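Local coordinates for aminopeptidase P; XAA-pro aminopeptidase (Streptococcus thermophilus, PDB 3IL0), which probably removes the N-terminal residue ahead of a proline from peptides, as a metal-dependent M24B aminopeptidase whose N-terminal domain forms this chain, at residues D12-Q17 and T121-E126. Residues are numbered along the deposited sequence; the frame is centred on the assembly and turned at random.
Sequences DAKLVQ and TNFMEE
The ammonium group of K14 reaches from helix 7-18 to the carboxylate of E126, where NZ lies 3.3 Å from OE1 in a salt bridge whose hydrogen bond is weak. The two side chains cross at about a right angle, and the contact continues back along their stems, with K14 CE 3.4 Å from E126 CG. K14 lies across the middle of the contact and E126 at its edge, both partly exposed; lysine and glutamate suit these places because each has a long apolar stem to lay on its neighbour and a charged end for the other's.

The same ammonium also sits off-centre over the ring of F123 as a cation-pi partner, 4.2 Å from the centroid and 32° off the ring normal. With an anion beside it and an aromatic face against it, the positive charge is probably well stabilised. Nearer its backbone, K14 runs over that face: CG makes a CH-pi contact 3.8 Å from the centroid and comes within 3.4 Å of F123 CE2. Because CG stands anti to the backbone N of K14 (chi1 -169°), the chain heads out from its helix across the ring; bends at chi2 and chi4 carry CD over the ring centre and NZ on to E126.

This contact joins the first and last helices of the creatinase/prolidase N-terminal domain, 7-18 and 123-128; the latter follows strand 116-120, outermost in this chain's mixed sheet.

Deeper in, phenylalanine provides a flat, buried surface. With CG anti to the backbone N (chi1 178°), the F123 ring reaches K14 and L15, whose backbone N meets its edge 4.2 Å from F123 CZ. Branched, apolar leucine suits this buried place: L15 CD2 lies 4.4 Å from F123 CZ. F11 packs edge-to-face with F123, while L20 touches both F123 and L15.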
loop_
_atom_site.group_PDB
_atom_site.type_symbol
_atom_site.label_atom_id
_atom_site.label_comp_id
_atom_site.label_asym_id
_atom_site.label_seq_id
_atom_site.Cartn_x
_atom_site.Cartn_y
_atom_site.Cartn_z
ATOM N N ASP A 12 0.973 2.299 -11.216
ATOM C CA ASP A 12 1.205 1.045 -11.917
ATOM C C ASP A 12 2.451 1.108 -12.809
ATOM O O ASP A 12 3.340 0.252 -12.762
ATOM C CB ASP A 12 -0.036 0.766 -12.743
ATOM C CG ASP A 12 -0.188 -0.697 -13.101
ATOM O OD1 ASP A 12 0.607 -1.198 -13.931
ATOM O OD2 ASP A 12 -1.135 -1.325 -12.584
ATOM N N ALA A 13 2.533 2.150 -13.624
ATOM C CA ALA A 13 3.685 2.299 -14.501
ATOM C C ALA A 13 5.009 2.384 -13.687
ATOM O O ALA A 13 6.089 1.886 -14.092
ATOM C CB ALA A 13 3.484 3.540 -15.349
ATOM N N LYS A 14 4.915 3.024 -12.528
ATOM C CA LYS A 14 6.096 3.267 -11.723
ATOM C C LYS A 14 6.527 1.934 -11.104
ATOM O O LYS A 14 7.719 1.665 -10.988
ATOM C CB LYS A 14 5.814 4.363 -10.695
ATOM C CG LYS A 14 7.042 4.898 -9.945
ATOM C CD LYS A 14 6.968 6.476 -9.780
ATOM C CE LYS A 14 8.358 7.033 -9.672
ATOM N NZ LYS A 14 8.853 6.670 -8.360
ATOM N N LEU A 15 5.551 1.067 -10.818
ATOM C CA LEU A 15 5.834 -0.273 -10.280
ATOM C C LEU A 15 6.687 -1.027 -11.295
ATOM O O LEU A 15 7.727 -1.622 -10.952
ATOM C CB LEU A 15 4.522 -1.058 -9.949
ATOM C CG LEU A 15 3.794 -0.882 -8.625
ATOM C CD1 LEU A 15 2.556 -1.872 -8.381
ATOM C CD2 LEU A 15 4.868 -1.070 -7.495
ATOM N N VAL A 16 6.238 -1.011 -12.548
ATOM C CA VAL A 16 7.001 -1.634 -13.654
ATOM C C VAL A 16 8.421 -1.015 -13.734
ATOM O O VAL A 16 9.433 -1.721 -13.692
ATOM C CB VAL A 16 6.250 -1.491 -14.994
ATOM C CG1 VAL A 16 7.157 -1.881 -16.169
ATOM C CG2 VAL A 16 4.973 -2.304 -14.936
ATOM N N GLN A 17 8.493 0.307 -13.798
ATOM C CA GLN A 17 9.782 0.981 -13.923
ATOM C C GLN A 17 10.713 0.657 -12.725
ATOM O O GLN A 17 11.919 0.499 -12.870
ATOM C CB GLN A 17 9.547 2.495 -14.108
ATOM C CG GLN A 17 10.606 3.398 -13.505
ATOM C CD GLN A 17 12.052 3.232 -14.073
ATOM O OE1 GLN A 17 12.332 3.527 -15.268
ATOM N NE2 GLN A 17 12.994 2.830 -13.184
ATOM N N THR A 121 12.979 5.627 -2.447
ATOM C CA THR A 121 13.129 7.054 -2.180
ATOM C C THR A 121 12.107 7.887 -2.928
ATOM O O THR A 121 12.114 7.910 -4.150
ATOM C CB THR A 121 14.482 7.550 -2.633
ATOM O OG1 THR A 121 15.475 6.744 -1.989
ATOM C CG2 THR A 121 14.676 8.996 -2.251
ATOM N N ASN A 122 11.263 8.603 -2.191
ATOM C CA ASN A 122 10.289 9.504 -2.780
ATOM C C ASN A 122 9.401 8.916 -3.880
ATOM O O ASN A 122 9.054 9.617 -4.813
ATOM C CB ASN A 122 11.037 10.706 -3.353
ATOM C CG ASN A 122 11.642 11.581 -2.297
ATOM O OD1 ASN A 122 11.321 11.494 -1.097
ATOM N ND2 ASN A 122 12.536 12.454 -2.734
ATOM N N PHE A 123 9.060 7.636 -3.825
ATOM C CA PHE A 123 8.242 7.028 -4.906
ATOM C C PHE A 123 6.929 7.801 -5.067
ATOM O O PHE A 123 6.522 8.162 -6.169
ATOM C CB PHE A 123 7.932 5.585 -4.514
ATOM C CG PHE A 123 7.065 4.817 -5.488
ATOM C CD1 PHE A 123 5.676 5.026 -5.536
ATOM C CD2 PHE A 123 7.634 3.814 -6.282
ATOM C CE1 PHE A 123 4.861 4.264 -6.373
ATOM C CE2 PHE A 123 6.819 3.022 -7.150
ATOM C CZ PHE A 123 5.432 3.255 -7.197
ATOM N N MET A 124 6.280 8.050 -3.933
ATOM C CA MET A 124 4.993 8.761 -3.884
ATOM C C MET A 124 5.071 10.221 -4.252
ATOM O O MET A 124 4.034 10.821 -4.556
ATOM C CB MET A 124 4.328 8.649 -2.486
ATOM C CG MET A 124 3.767 7.208 -2.169
ATOM S SD MET A 124 2.376 6.815 -3.232
ATOM C CE MET A 124 1.483 8.402 -3.176
ATOM N N GLU A 125 6.282 10.777 -4.206
ATOM C CA GLU A 125 6.523 12.215 -4.393
ATOM C C GLU A 125 6.125 12.718 -5.778
ATOM O O GLU A 125 5.478 13.746 -5.904
ATOM C CB GLU A 125 7.999 12.553 -4.082
ATOM C CG GLU A 125 8.207 13.848 -3.315
ATOM C CD GLU A 125 8.913 14.969 -4.114
ATOM O OE1 GLU A 125 10.111 14.791 -4.492
ATOM O OE2 GLU A 125 8.282 16.041 -4.304
ATOM N N GLU A 126 6.506 11.987 -6.813
ATOM C CA GLU A 126 6.103 12.323 -8.201
ATOM C C GLU A 126 4.628 12.164 -8.361
ATOM O O GLU A 126 3.938 13.039 -8.891
ATOM C CB GLU A 126 6.750 11.422 -9.244
ATOM C CG GLU A 126 7.294 10.120 -8.688
ATOM C CD GLU A 126 8.602 10.337 -7.871
ATOM O OE1 GLU A 126 9.682 9.819 -8.281
ATOM O OE2 GLU A 126 8.543 11.047 -6.830
#